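PDB 3HAZ: proline dehydrogenase from Bradyrhizobium japonicum USDA 110, which probably oxidises proline to glutamate in two steps, passing electrons first to FAD and a quinone and then to NAD(+). Local coordinates for residues Thr784-Ser795 and Asn945-Phe956; Ile352-Tyr363 and Arg501-Phe509. One frame throughout, in Å; residues are numbered along the deposited sequence. Where two conformers were deposited one is given.

Contact 1: residues Thr784-Ser795 and Asn945-Phe956. With NAD (nicotinamide-adenine-dinucleotide), chain D; SO4 (sulfate ion), chain E.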
loop_
_atom_site.group_PDB
_atom_site.type_symbol
_atom_site.label_atom_id
_atom_site.label_comp_id
_atom_site.label_asym_id
_atom_site.label_seq_id
_atom_site.Cartn_x
_atom_site.Cartn_y
_atom_site.Cartn_z
ATOM N N THR A 784 -17.131 -36.169 -29.889
ATOM C CA THR A 784 -17.898 -35.154 -29.172
ATOM C C THR A 784 -18.230 -33.957 -30.059
ATOM O O THR A 784 -19.393 -33.570 -30.199
ATOM C CB THR A 784 -17.127 -34.648 -27.938
ATOM O OG1 THR A 784 -17.063 -35.690 -26.960
ATOM C CG2 THR A 784 -17.828 -33.446 -27.337
ATOM N N SER A 785 -17.198 -33.377 -30.661
ATOM C CA SER A 785 -17.353 -32.181 -31.484
ATOM C C SER A 785 -18.273 -32.369 -32.694
ATOM O O SER A 785 -18.973 -31.440 -33.094
ATOM C CB SER A 785 -15.980 -31.674 -31.946
ATOM O OG SER A 785 -15.146 -31.390 -30.835
ATOM N N ALA A 786 -18.274 -33.557 -33.288
ATOM C CA ALA A 786 -19.022 -33.752 -34.533
ATOM C C ALA A 786 -20.409 -34.372 -34.353
ATOM O O ALA A 786 -21.324 -34.128 -35.160
ATOM C CB ALA A 786 -18.196 -34.580 -35.515
ATOM N N PHE A 787 -20.570 -35.173 -33.305
ATOM C CA PHE A 787 -21.773 -35.997 -33.172
ATOM C C PHE A 787 -22.634 -35.662 -31.958
ATOM O O PHE A 787 -23.820 -35.988 -31.935
ATOM C CB PHE A 787 -21.409 -37.490 -33.167
ATOM C CG PHE A 787 -20.586 -37.914 -34.343
ATOM C CD1 PHE A 787 -20.918 -37.495 -35.624
ATOM C CD2 PHE A 787 -19.478 -38.739 -34.177
ATOM C CE1 PHE A 787 -20.160 -37.885 -36.719
ATOM C CE2 PHE A 787 -18.718 -39.133 -35.269
ATOM C CZ PHE A 787 -19.066 -38.703 -36.546
ATOM N N ARG A 788 -22.042 -35.017 -30.954
ATOM C CA ARG A 788 -22.798 -34.532 -29.798
ATOM C C ARG A 788 -23.941 -33.636 -30.257
ATOM O O ARG A 788 -23.769 -32.815 -31.157
ATOM C CB ARG A 788 -21.884 -33.759 -28.845
ATOM C CG ARG A 788 -22.600 -32.976 -27.754
ATOM C CD ARG A 788 -22.888 -33.837 -26.541
ATOM N NE ARG A 788 -21.679 -34.489 -26.044
ATOM C CZ ARG A 788 -20.973 -34.069 -25.000
ATOM N NH1 ARG A 788 -21.357 -32.994 -24.324
ATOM N NH2 ARG A 788 -19.884 -34.734 -24.625
ATOM N N SER A 789 -25.105 -33.799 -29.636
ATOM C CA SER A 789 -26.299 -33.050 -30.018
ATOM C C SER A 789 -26.651 -33.294 -31.483
ATOM O O SER A 789 -27.171 -32.405 -32.154
ATOM C CB SER A 789 -26.102 -31.549 -29.777
ATOM O OG SER A 789 -25.666 -31.298 -28.457
ATOM N N ALA A 790 -26.359 -34.497 -31.972
ATOM C CA ALA A 790 -26.606 -34.847 -33.371
ATOM C C ALA A 790 -25.968 -33.842 -34.327
ATOM O O ALA A 790 -26.487 -33.587 -35.410
ATOM C CB ALA A 790 -28.110 -34.976 -33.646
ATOM N N GLY A 791 -24.837 -33.276 -33.919
ATOM C CA GLY A 791 -24.128 -32.313 -34.738
ATOM C C GLY A 791 -24.900 -31.022 -34.957
ATOM O O GLY A 791 -24.622 -30.283 -35.900
ATOM N N GLN A 792 -25.868 -30.743 -34.089
ATOM C CA GLN A 792 -26.706 -29.551 -34.239
ATOM C C GLN A 792 -26.189 -28.390 -33.395
ATOM O O GLN A 792 -26.958 -27.671 -32.748
ATOM C CB GLN A 792 -28.176 -29.863 -33.918
ATOM C CG GLN A 792 -28.788 -30.932 -34.824
ATOM C CD GLN A 792 -30.260 -31.184 -34.534
ATOM O OE1 GLN A 792 -31.089 -31.216 -35.446
ATOM N NE2 GLN A 792 -30.592 -31.351 -33.259
ATOM N N ARG A 793 -24.873 -28.225 -33.393
ATOM C CA ARG A 793 -24.244 -27.062 -32.785
ATOM C C ARG A 793 -23.507 -26.318 -33.878
ATOM O O ARG A 793 -22.954 -26.921 -34.788
ATOM C CB ARG A 793 -23.247 -27.476 -31.711
ATOM C CG ARG A 793 -23.840 -28.248 -30.559
ATOM C CD ARG A 793 -22.735 -28.691 -29.606
ATOM N NE ARG A 793 -23.262 -29.384 -28.436
ATOM C CZ ARG A 793 -23.326 -28.852 -27.220
ATOM N NH1 ARG A 793 -22.888 -27.620 -27.013
ATOM N NH2 ARG A 793 -23.818 -29.558 -26.209
ATOM N N CYS A 794 -23.477 -25.002 -33.783
ATOM C CA CYS A 794 -22.803 -24.166 -34.769
ATOM C C CYS A 794 -21.295 -24.358 -34.699
ATOM O O CYS A 794 -20.587 -24.180 -35.689
ATOM C CB CYS A 794 -23.146 -22.694 -34.526
ATOM S SG CYS A 794 -22.936 -22.168 -32.807
ATOM N N SER A 795 -20.820 -24.710 -33.509
ATOM C CA SER A 795 -19.395 -24.914 -33.260
ATOM C C SER A 795 -18.906 -26.300 -33.692
ATOM O O SER A 795 -17.710 -26.598 -33.617
ATOM C CB SER A 795 -19.121 -24.756 -31.773
ATOM O OG SER A 795 -19.894 -25.692 -31.046
ATOM N N ASN A 945 -12.063 -30.747 -27.041
ATOM C CA ASN A 945 -13.151 -30.660 -28.007
ATOM C C ASN A 945 -13.468 -29.201 -28.379
ATOM O O ASN A 945 -12.995 -28.269 -27.724
ATOM C CB ASN A 945 -14.389 -31.401 -27.506
ATOM C CG ASN A 945 -15.119 -30.644 -26.426
ATOM O OD1 ASN A 945 -15.287 -29.432 -26.511
ATOM N ND2 ASN A 945 -15.562 -31.357 -25.401
ATOM N N MET A 946 -14.255 -29.013 -29.435
ATOM C CA MET A 946 -14.500 -27.679 -29.994
ATOM C C MET A 946 -15.839 -27.062 -29.574
ATOM O O MET A 946 -16.247 -26.040 -30.116
ATOM C CB MET A 946 -14.442 -27.736 -31.528
ATOM C CG MET A 946 -13.081 -28.106 -32.098
ATOM S SD MET A 946 -13.160 -28.823 -33.761
ATOM C CE MET A 946 -14.024 -27.533 -34.662
ATOM N N ILE A 947 -16.524 -27.677 -28.616
ATOM C CA ILE A 947 -17.889 -27.283 -28.308
ATOM C C ILE A 947 -18.104 -26.858 -26.852
ATOM O O ILE A 947 -17.243 -27.041 -25.999
ATOM C CB ILE A 947 -18.872 -28.420 -28.638
ATOM C CG1 ILE A 947 -18.653 -29.600 -27.690
ATOM C CG2 ILE A 947 -18.731 -28.856 -30.101
ATOM C CD1 ILE A 947 -19.741 -30.654 -27.785
ATOM N N GLY A 948 -19.270 -26.279 -26.584
ATOM C CA GLY A 948 -19.677 -25.950 -25.229
ATOM C C GLY A 948 -18.988 -24.732 -24.640
ATOM O O GLY A 948 -18.633 -24.728 -23.461
ATOM N N ALA A 949 -18.801 -23.701 -25.461
ATOM C CA ALA A 949 -18.208 -22.453 -25.004
ATOM C C ALA A 949 -18.884 -21.998 -23.715
ATOM O O ALA A 949 -20.109 -22.043 -23.600
ATOM C CB ALA A 949 -18.324 -21.384 -26.073
ATOM N N VAL A 950 -18.079 -21.581 -22.743
ATOM C CA VAL A 950 -18.593 -21.182 -21.443
ATOM C C VAL A 950 -18.651 -19.658 -21.340
ATOM O O VAL A 950 -17.667 -18.974 -21.619
ATOM C CB VAL A 950 -17.737 -21.754 -20.303
ATOM C CG1 VAL A 950 -18.205 -21.201 -18.961
ATOM C CG2 VAL A 950 -17.797 -23.288 -20.312
ATOM N N VAL A 951 -19.809 -19.135 -20.944
ATOM C CA VAL A 951 -20.004 -17.682 -20.820
ATOM C C VAL A 951 -18.948 -17.046 -19.914
ATOM O O VAL A 951 -18.722 -17.499 -18.786
ATOM C CB VAL A 951 -21.414 -17.334 -20.284
ATOM C CG1 VAL A 951 -21.533 -15.829 -20.007
ATOM C CG2 VAL A 951 -22.499 -17.808 -21.267
ATOM N N GLY A 952 -18.301 -16.001 -20.419
ATOM C CA GLY A 952 -17.292 -15.287 -19.662
ATOM C C GLY A 952 -15.945 -15.984 -19.663
ATOM O O GLY A 952 -14.964 -15.444 -19.155
ATOM N N VAL A 953 -15.895 -17.185 -20.231
ATOM C CA VAL A 953 -14.655 -17.962 -20.277
ATOM C C VAL A 953 -14.177 -18.107 -21.719
ATOM O O VAL A 953 -13.045 -17.753 -22.042
ATOM C CB VAL A 953 -14.850 -19.345 -19.638
ATOM C CG1 VAL A 953 -13.561 -20.181 -19.732
ATOM C CG2 VAL A 953 -15.303 -19.187 -18.188
ATOM N N GLN A 954 -15.044 -18.631 -22.581
ATOM C CA GLN A 954 -14.801 -18.603 -24.020
ATOM C C GLN A 954 -15.811 -17.685 -24.705
ATOM O O GLN A 954 -16.858 -18.150 -25.167
ATOM C CB GLN A 954 -14.871 -20.006 -24.642
ATOM C CG GLN A 954 -13.764 -20.948 -24.174
ATOM C CD GLN A 954 -14.225 -21.903 -23.096
ATOM O OE1 GLN A 954 -15.411 -22.222 -23.006
ATOM N NE2 GLN A 954 -13.283 -22.385 -22.280
ATOM N N PRO A 955 -15.516 -16.376 -24.753
ATOM C CA PRO A 955 -16.377 -15.493 -25.555
ATOM C C PRO A 955 -16.503 -16.125 -26.926
ATOM O O PRO A 955 -15.491 -16.478 -27.534
ATOM C CB PRO A 955 -15.576 -14.192 -25.623
ATOM C CG PRO A 955 -14.791 -14.188 -24.327
ATOM C CD PRO A 955 -14.429 -15.639 -24.081
ATOM N N PHE A 956 -17.733 -16.307 -27.384
ATOM C CA PHE A 956 -17.981 -17.145 -28.534
ATOM C C PHE A 956 -18.529 -16.360 -29.723
ATOM O O PHE A 956 -19.405 -15.515 -29.567
ATOM C CB PHE A 956 -18.936 -18.277 -28.152
ATOM C CG PHE A 956 -19.215 -19.222 -29.280
ATOM C CD1 PHE A 956 -18.365 -20.289 -29.532
ATOM C CD2 PHE A 956 -20.316 -19.037 -30.103
ATOM C CE1 PHE A 956 -18.607 -21.158 -30.583
ATOM C CE2 PHE A 956 -20.568 -19.909 -31.154
ATOM C CZ PHE A 956 -19.713 -20.969 -31.391
HETATM P PA NAD D . -32.357 -19.882 -39.761
HETATM O O1A NAD D . -31.546 -18.824 -40.717
HETATM O O2A NAD D . -32.988 -20.920 -40.592
HETATM O O5B NAD D . -33.523 -19.017 -38.937
HETATM C C5B NAD D . -33.301 -18.687 -37.573
HETATM C C4B NAD D . -34.249 -17.572 -37.104
HETATM O O4B NAD D . -34.458 -16.476 -38.074
HETATM C C3B NAD D . -35.734 -18.030 -36.804
HETATM O O3B NAD D . -36.347 -17.667 -35.604
HETATM C C2B NAD D . -36.411 -17.742 -38.140
HETATM O O2B NAD D . -37.799 -17.947 -38.286
HETATM C C1B NAD D . -35.833 -16.428 -38.442
HETATM N N9A NAD D . -35.963 -16.095 -39.868
HETATM C C8A NAD D . -36.055 -16.957 -40.913
HETATM N N7A NAD D . -36.157 -16.186 -42.109
HETATM C C5A NAD D . -36.122 -14.819 -41.750
HETATM C C6A NAD D . -36.186 -13.655 -42.507
HETATM N N6A NAD D . -36.311 -13.742 -43.953
HETATM N N1A NAD D . -36.129 -12.442 -41.899
HETATM C C2A NAD D . -36.009 -12.365 -40.522
HETATM N N3A NAD D . -35.946 -13.509 -39.774
HETATM C C4A NAD D . -36.004 -14.740 -40.392
HETATM O O3 NAD D . -31.328 -20.557 -38.619
HETATM P PN NAD D . -31.797 -21.936 -37.798
HETATM O O1N NAD D . -32.299 -23.082 -38.898
HETATM O O2N NAD D . -32.881 -21.616 -36.867
HETATM O O5D NAD D . -30.507 -22.547 -36.934
HETATM C C5D NAD D . -29.419 -23.147 -37.622
HETATM C C4D NAD D . -28.330 -22.129 -38.023
HETATM O O4D NAD D . -28.011 -21.067 -37.023
HETATM C C3D NAD D . -26.907 -22.626 -38.525
HETATM O O3D NAD D . -26.456 -22.247 -39.803
HETATM C C2D NAD D . -26.047 -22.269 -37.293
HETATM O O2D NAD D . -24.650 -22.490 -37.283
HETATM C C1D NAD D . -26.606 -20.958 -36.920
HETATM N N1N NAD D . -26.249 -20.686 -35.521
HETATM C C2N NAD D . -25.085 -19.947 -35.239
HETATM C C3N NAD D . -24.714 -19.689 -33.851
HETATM C C7N NAD D . -23.446 -18.872 -33.544
HETATM O O7N NAD D . -23.260 -18.486 -32.446
HETATM N N7N NAD D . -22.566 -18.464 -34.620
HETATM C C4N NAD D . -25.559 -20.210 -32.748
HETATM C C5N NAD D . -26.716 -20.940 -33.030
HETATM C C6N NAD D . -27.097 -21.201 -34.436
HETATM S S SO4 E . -21.469 -24.412 -28.436
HETATM O O1 SO4 E . -20.122 -23.850 -28.309
HETATM O O2 SO4 E . -22.146 -23.774 -29.564
HETATM O O3 SO4 E . -21.408 -25.851 -28.674
HETATM O O4 SO4 E . -22.200 -24.178 -27.193
#

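Contact 2: residues Ile352-Tyr363 and Arg501-Phe509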
loop_
_atom_site.group_PDB
_atom_site.type_symbol
_atom_site.label_atom_id
_atom_site.label_comp_id
_atom_site.label_asym_id
_atom_site.label_seq_id
_atom_site.Cartn_x
_atom_site.Cartn_y
_atom_site.Cartn_z
ATOM N N ILE A 352 -10.053 -32.187 -9.942
ATOM C CA ILE A 352 -10.250 -30.769 -9.674
ATOM C C ILE A 352 -10.882 -30.110 -10.898
ATOM O O ILE A 352 -11.881 -29.408 -10.789
ATOM C CB ILE A 352 -8.921 -30.043 -9.323
ATOM C CG1 ILE A 352 -8.272 -30.672 -8.087
ATOM C CG2 ILE A 352 -9.158 -28.538 -9.104
ATOM C CD1 ILE A 352 -9.202 -30.811 -6.904
ATOM N N LYS A 353 -10.294 -30.350 -12.065
ATOM C CA LYS A 353 -10.762 -29.717 -13.288
ATOM C C LYS A 353 -12.204 -30.109 -13.566
ATOM O O LYS A 353 -13.048 -29.254 -13.842
ATOM C CB LYS A 353 -9.862 -30.086 -14.478
ATOM C CG LYS A 353 -10.224 -29.363 -15.784
ATOM C CD LYS A 353 -9.152 -29.577 -16.842
ATOM C CE LYS A 353 -9.494 -28.847 -18.138
ATOM N NZ LYS A 353 -8.491 -29.144 -19.209
ATOM N N ARG A 354 -12.492 -31.405 -13.471
ATOM C CA ARG A 354 -13.829 -31.895 -13.776
ATOM C C ARG A 354 -14.896 -31.272 -12.883
ATOM O O ARG A 354 -15.959 -30.875 -13.356
ATOM C CB ARG A 354 -13.888 -33.419 -13.655
ATOM C CG ARG A 354 -13.290 -34.160 -14.835
ATOM C CD ARG A 354 -13.303 -35.649 -14.564
ATOM N NE ARG A 354 -12.907 -36.428 -15.731
ATOM C CZ ARG A 354 -13.211 -37.709 -15.896
ATOM N NH1 ARG A 354 -12.822 -38.351 -16.991
ATOM N NH2 ARG A 354 -13.911 -38.344 -14.962
ATOM N N ALA A 355 -14.624 -31.220 -11.586
ATOM C CA ALA A 355 -15.614 -30.719 -10.647
ATOM C C ALA A 355 -15.895 -29.237 -10.920
ATOM O O ALA A 355 -17.027 -28.783 -10.799
ATOM C CB ALA A 355 -15.157 -30.944 -9.207
ATOM N N GLN A 356 -14.859 -28.498 -11.306
ATOM C CA GLN A 356 -15.022 -27.099 -11.697
ATOM C C GLN A 356 -15.834 -26.965 -12.981
ATOM O O GLN A 356 -16.786 -26.194 -13.031
ATOM C CB GLN A 356 -13.659 -26.412 -11.842
ATOM C CG GLN A 356 -12.907 -26.333 -10.516
ATOM C CD GLN A 356 -11.592 -25.602 -10.619
ATOM O OE1 GLN A 356 -11.162 -25.227 -11.707
ATOM N NE2 GLN A 356 -10.942 -25.394 -9.476
ATOM N N GLU A 357 -15.463 -27.722 -14.011
ATOM C CA GLU A 357 -16.190 -27.695 -15.275
ATOM C C GLU A 357 -17.654 -28.063 -15.070
ATOM O O GLU A 357 -18.541 -27.477 -15.680
ATOM C CB GLU A 357 -15.564 -28.677 -16.273
ATOM C CG GLU A 357 -14.203 -28.267 -16.806
ATOM C CD GLU A 357 -13.571 -29.358 -17.668
ATOM O OE1 GLU A 357 -13.861 -30.551 -17.432
ATOM O OE2 GLU A 357 -12.785 -29.023 -18.579
ATOM N N ARG A 358 -17.893 -29.045 -14.206
ATOM C CA ARG A 358 -19.230 -29.603 -14.019
ATOM C C ARG A 358 -20.042 -28.846 -12.978
ATOM O O ARG A 358 -21.180 -29.214 -12.685
ATOM C CB ARG A 358 -19.129 -31.083 -13.640
ATOM C CG ARG A 358 -18.651 -31.962 -14.804
ATOM C CD ARG A 358 -18.151 -33.326 -14.344
ATOM N NE ARG A 358 -17.433 -34.020 -15.414
ATOM C CZ ARG A 358 -17.108 -35.311 -15.388
ATOM N NH1 ARG A 358 -17.436 -36.059 -14.342
ATOM N NH2 ARG A 358 -16.454 -35.854 -16.411
ATOM N N GLY A 359 -19.451 -27.792 -12.424
ATOM C CA GLY A 359 -20.122 -26.966 -11.430
ATOM C C GLY A 359 -20.678 -27.773 -10.274
ATOM O O GLY A 359 -21.835 -27.600 -9.888
ATOM N N LEU A 360 -19.860 -28.672 -9.732
ATOM C CA LEU A 360 -20.289 -29.540 -8.638
ATOM C C LEU A 360 -20.315 -28.777 -7.321
ATOM O O LEU A 360 -19.740 -27.692 -7.214
ATOM C CB LEU A 360 -19.362 -30.759 -8.519
ATOM C CG LEU A 360 -19.285 -31.622 -9.776
ATOM C CD1 LEU A 360 -18.611 -32.956 -9.468
ATOM C CD2 LEU A 360 -20.685 -31.842 -10.356
ATOM N N ASP A 361 -20.966 -29.345 -6.311
ATOM C CA ASP A 361 -21.052 -28.661 -5.020
ATOM C C ASP A 361 -19.788 -28.826 -4.172
ATOM O O ASP A 361 -19.730 -28.363 -3.036
ATOM C CB ASP A 361 -22.314 -29.068 -4.245
ATOM C CG ASP A 361 -22.282 -30.508 -3.766
ATOM O OD1 ASP A 361 -21.204 -31.137 -3.798
ATOM O OD2 ASP A 361 -23.349 -31.011 -3.351
ATOM N N GLY A 362 -18.772 -29.473 -4.736
ATOM C CA GLY A 362 -17.512 -29.666 -4.040
ATOM C C GLY A 362 -16.621 -30.665 -4.761
ATOM O O GLY A 362 -16.972 -31.135 -5.846
ATOM N N TYR A 363 -15.475 -30.981 -4.155
ATOM C CA TYR A 363 -14.502 -31.917 -4.721
ATOM C C TYR A 363 -14.564 -33.281 -4.033
ATOM O O TYR A 363 -14.654 -33.355 -2.808
ATOM C CB TYR A 363 -13.085 -31.348 -4.593
ATOM C CG TYR A 363 -12.914 -30.011 -5.274
ATOM C CD1 TYR A 363 -12.880 -28.823 -4.539
ATOM C CD2 TYR A 363 -12.809 -29.928 -6.656
ATOM C CE1 TYR A 363 -12.731 -27.586 -5.176
ATOM C CE2 TYR A 363 -12.659 -28.707 -7.296
ATOM C CZ TYR A 363 -12.621 -27.544 -6.559
ATOM O OH TYR A 363 -12.466 -26.348 -7.223
ATOM N N ARG A 501 -6.328 -21.782 -1.649
ATOM C CA ARG A 501 -6.250 -21.149 -2.963
ATOM C C ARG A 501 -6.945 -21.937 -4.074
ATOM O O ARG A 501 -6.700 -21.701 -5.254
ATOM C CB ARG A 501 -4.795 -20.839 -3.327
ATOM C CG ARG A 501 -4.177 -19.761 -2.445
ATOM C CD ARG A 501 -2.732 -19.461 -2.824
ATOM N NE ARG A 501 -1.810 -20.497 -2.364
ATOM C CZ ARG A 501 -1.166 -21.342 -3.165
ATOM N NH1 ARG A 501 -0.347 -22.253 -2.650
ATOM N NH2 ARG A 501 -1.335 -21.276 -4.480
ATOM N N ILE A 502 -7.817 -22.864 -3.692
ATOM C CA ILE A 502 -8.641 -23.579 -4.664
ATOM C C ILE A 502 -10.106 -23.353 -4.330
ATOM O O ILE A 502 -10.628 -23.915 -3.367
ATOM C CB ILE A 502 -8.340 -25.096 -4.694
ATOM C CG1 ILE A 502 -6.880 -25.351 -5.074
ATOM C CG2 ILE A 502 -9.253 -25.807 -5.690
ATOM C CD1 ILE A 502 -6.503 -26.833 -5.078
ATOM N N PRO A 503 -10.779 -22.509 -5.119
ATOM C CA PRO A 503 -12.176 -22.199 -4.806
ATOM C C PRO A 503 -13.076 -23.374 -5.153
ATOM O O PRO A 503 -12.754 -24.135 -6.065
ATOM C CB PRO A 503 -12.485 -21.026 -5.735
ATOM C CG PRO A 503 -11.565 -21.210 -6.899
ATOM C CD PRO A 503 -10.326 -21.888 -6.378
ATOM N N LEU A 504 -14.181 -23.520 -4.431
ATOM C CA LEU A 504 -15.226 -24.458 -4.816
ATOM C C LEU A 504 -15.766 -24.060 -6.188
ATOM O O LEU A 504 -15.709 -22.893 -6.558
ATOM C CB LEU A 504 -16.362 -24.418 -3.798
ATOM C CG LEU A 504 -15.998 -24.796 -2.367
ATOM C CD1 LEU A 504 -17.173 -24.508 -1.444
ATOM C CD2 LEU A 504 -15.599 -26.265 -2.307
ATOM N N PRO A 505 -16.303 -25.027 -6.945
ATOM C CA PRO A 505 -16.792 -24.687 -8.285
ATOM C C PRO A 505 -17.797 -23.530 -8.292
ATOM O O PRO A 505 -17.767 -22.736 -9.226
ATOM C CB PRO A 505 -17.454 -25.983 -8.757
ATOM C CG PRO A 505 -16.719 -27.061 -8.011
ATOM C CD PRO A 505 -16.430 -26.465 -6.652
ATOM N N CYS A 506 -18.655 -23.421 -7.281
ATOM C CA CYS A 506 -19.657 -22.352 -7.281
ATOM C C CYS A 506 -19.010 -20.973 -7.168
ATOM O O CYS A 506 -19.630 -19.969 -7.511
ATOM C CB CYS A 506 -20.680 -22.545 -6.159
ATOM S SG CYS A 506 -19.960 -22.460 -4.491
ATOM N N ASP A 507 -17.761 -20.938 -6.697
ATOM C CA ASP A 507 -17.023 -19.689 -6.500
ATOM C C ASP A 507 -15.959 -19.453 -7.562
ATOM O O ASP A 507 -15.090 -18.594 -7.400
ATOM C CB ASP A 507 -16.352 -19.689 -5.126
ATOM C CG ASP A 507 -17.353 -19.595 -3.997
ATOM O OD1 ASP A 507 -18.445 -19.026 -4.219
ATOM O OD2 ASP A 507 -17.050 -20.095 -2.897
ATOM N N LEU A 508 -16.032 -20.212 -8.649
ATOM C CA LEU A 508 -15.014 -20.152 -9.689
ATOM C C LEU A 508 -14.784 -18.731 -10.199
ATOM O O LEU A 508 -13.658 -18.370 -10.540
ATOM C CB LEU A 508 -15.380 -21.074 -10.852
ATOM C CG LEU A 508 -14.242 -21.429 -11.812
ATOM C CD1 LEU A 508 -13.150 -22.199 -11.081
ATOM C CD2 LEU A 508 -14.762 -22.222 -13.008
ATOM N N PHE A 509 -15.845 -17.925 -10.241
ATOM C CA PHE A 509 -15.745 -16.588 -10.825
ATOM C C PHE A 509 -15.854 -15.476 -9.794
ATOM O O PHE A 509 -15.856 -14.306 -10.158
ATOM C CB PHE A 509 -16.808 -16.375 -11.910
ATOM C CG PHE A 509 -16.844 -17.458 -12.935
ATOM C CD1 PHE A 509 -17.957 -18.277 -13.059
ATOM C CD2 PHE A 509 -15.757 -17.675 -13.768
ATOM C CE1 PHE A 509 -17.986 -19.297 -14.003
ATOM C CE2 PHE A 509 -15.783 -18.688 -14.715
ATOM C CZ PHE A 509 -16.902 -19.496 -14.834
HETATM O O HOH W 1 -19.463 -25.449 -5.472
#

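Contact 1: residues Thr784-Ser795 and Asn945-Phe956
The aldehyde dehydrogenase active site, with its predicted nucleophile Cys794, takes shape where Arg793, Cys794 and Ser795 meet the loop of Ile947, Gly948 and Phe956. A sulfate, probably from the crystallisation liquor, sits between them. Its O3 is gripped by three donors: Arg793 NH1 at 2.8 Å, Ser795 OG at 2.8 Å and Gly948 N at 3.0 Å; Ala949 N holds O1. O3 lies at the edge of the Arg793 guanidinium, while Ile947 CD1 lies over one face, 3.8 Å from NE. A methionine in place of Arg793 would probably leave the anion without its charged donor and Asp606 without its salt-bridge mate. In one of its two conformers, Cys794 SG lies obliquely to the Phe956 ring, 3.7 Å from CE2, and the nicotinamide carboxamide of NAD touches that ring's edge. Ile947 turns CG1 in between its own N and C (chi1 68°), and from there the extended chain takes CD1 to Thr784 CG2, a tight 3.4 Å, and to Arg788 CG. Ser785 OG, also bonded to Asp781 O, receives a nearly straight bond from Met946 N (2.9 Å, 167°). Beside it Asn945 OD1 closes an Asx turn on Ile947 N. The contact thus joins the end of helix 775-787 and the turn leading to strand 797-803 to the loop after strand 939-942, with helix 604-629 bordering Arg788 and Arg793.

Contact 2: residues Ile352-Tyr363 and Arg501-Phe509
Pro505 fills the groove between the end of helix 348-357 and the turn that follows it, its CB and CG set close to two backbone carbonyl oxygens. CG lies 3.3 Å from Ala355 O and 3.2 Å from Leu360 O, while CB packs against the CA atoms of Gln356 and Gly359. CD reaches Tyr363 CZ, so one proline ring touches the helix, its terminal turn and the tyrosine beyond.

The polar contacts form a short chain of hydrogen bonds and, apart from it, a water bridge. Tyr363 OH donates to Pro503 O over a short 2.5 Å, the carbonyl oxygen lying at the edge of the phenol ring and in its plane. The same hydroxyl accepts from Gln356 NE2 (2.9 Å, 166°) and lies in the amide plane, so the two bonds restrict both the phenol and the amide. Gln356 reaches it with an extended chain beyond CG, chi2 -177°. Its OE1 is engaged by Thr639 N of the second subunit. A water bridges the segments, donating to Leu360 O and accepting from Cys506 N.

Apolar contacts border these bonds. Ile502 CG2 packs 3.9 Å from Tyr363 CZ and more loosely approaches Ile352 CG2. Leu504 CD2 approaches both Tyr363 CE1 and Gly362 CA. Leu508 instead sets a methyl against an amide, its CD1 3.7 Å from Gln356 OE1, the two side chains crossing at about a right angle.

Gly359, at positive phi, ends the helix in a Schellman motif, with Leu360 N bonded to Ala355 O and Gly359 N to Gln356 O. This helix follows strand 338-343 in the proline dehydrogenase barrel, and the 501-509 loop lies along its C-terminal end. Ile352 neighbours the FAD-binding residues Trp348 and Thr367, placing the contact beside the flavin site.

The two contacts lie in series along the chain: contact 2 closes at Phe509 well before contact 1 opens at Thr784. Contact 2 joins a helix of the FAD-bearing proline dehydrogenase barrel to the 501-509 loop, whereas contact 1 lies at the NAD and predicted catalytic site of the aldehyde dehydrogenase part. Their centres are about 20 Å apart, yet they meet directly, Val953 CG2 packing 3.5 Å from Phe509 CE2. Helix 604-629 reaches both: its Asp606 pairs with Arg793, and its Arg612 bonds to Glu357 O. Both contacts touch the second subunit, with Pro636 of that chain packing on Val953 and Phe509 alike, so the border between the two enzymatic parts also belongs to the subunit interface.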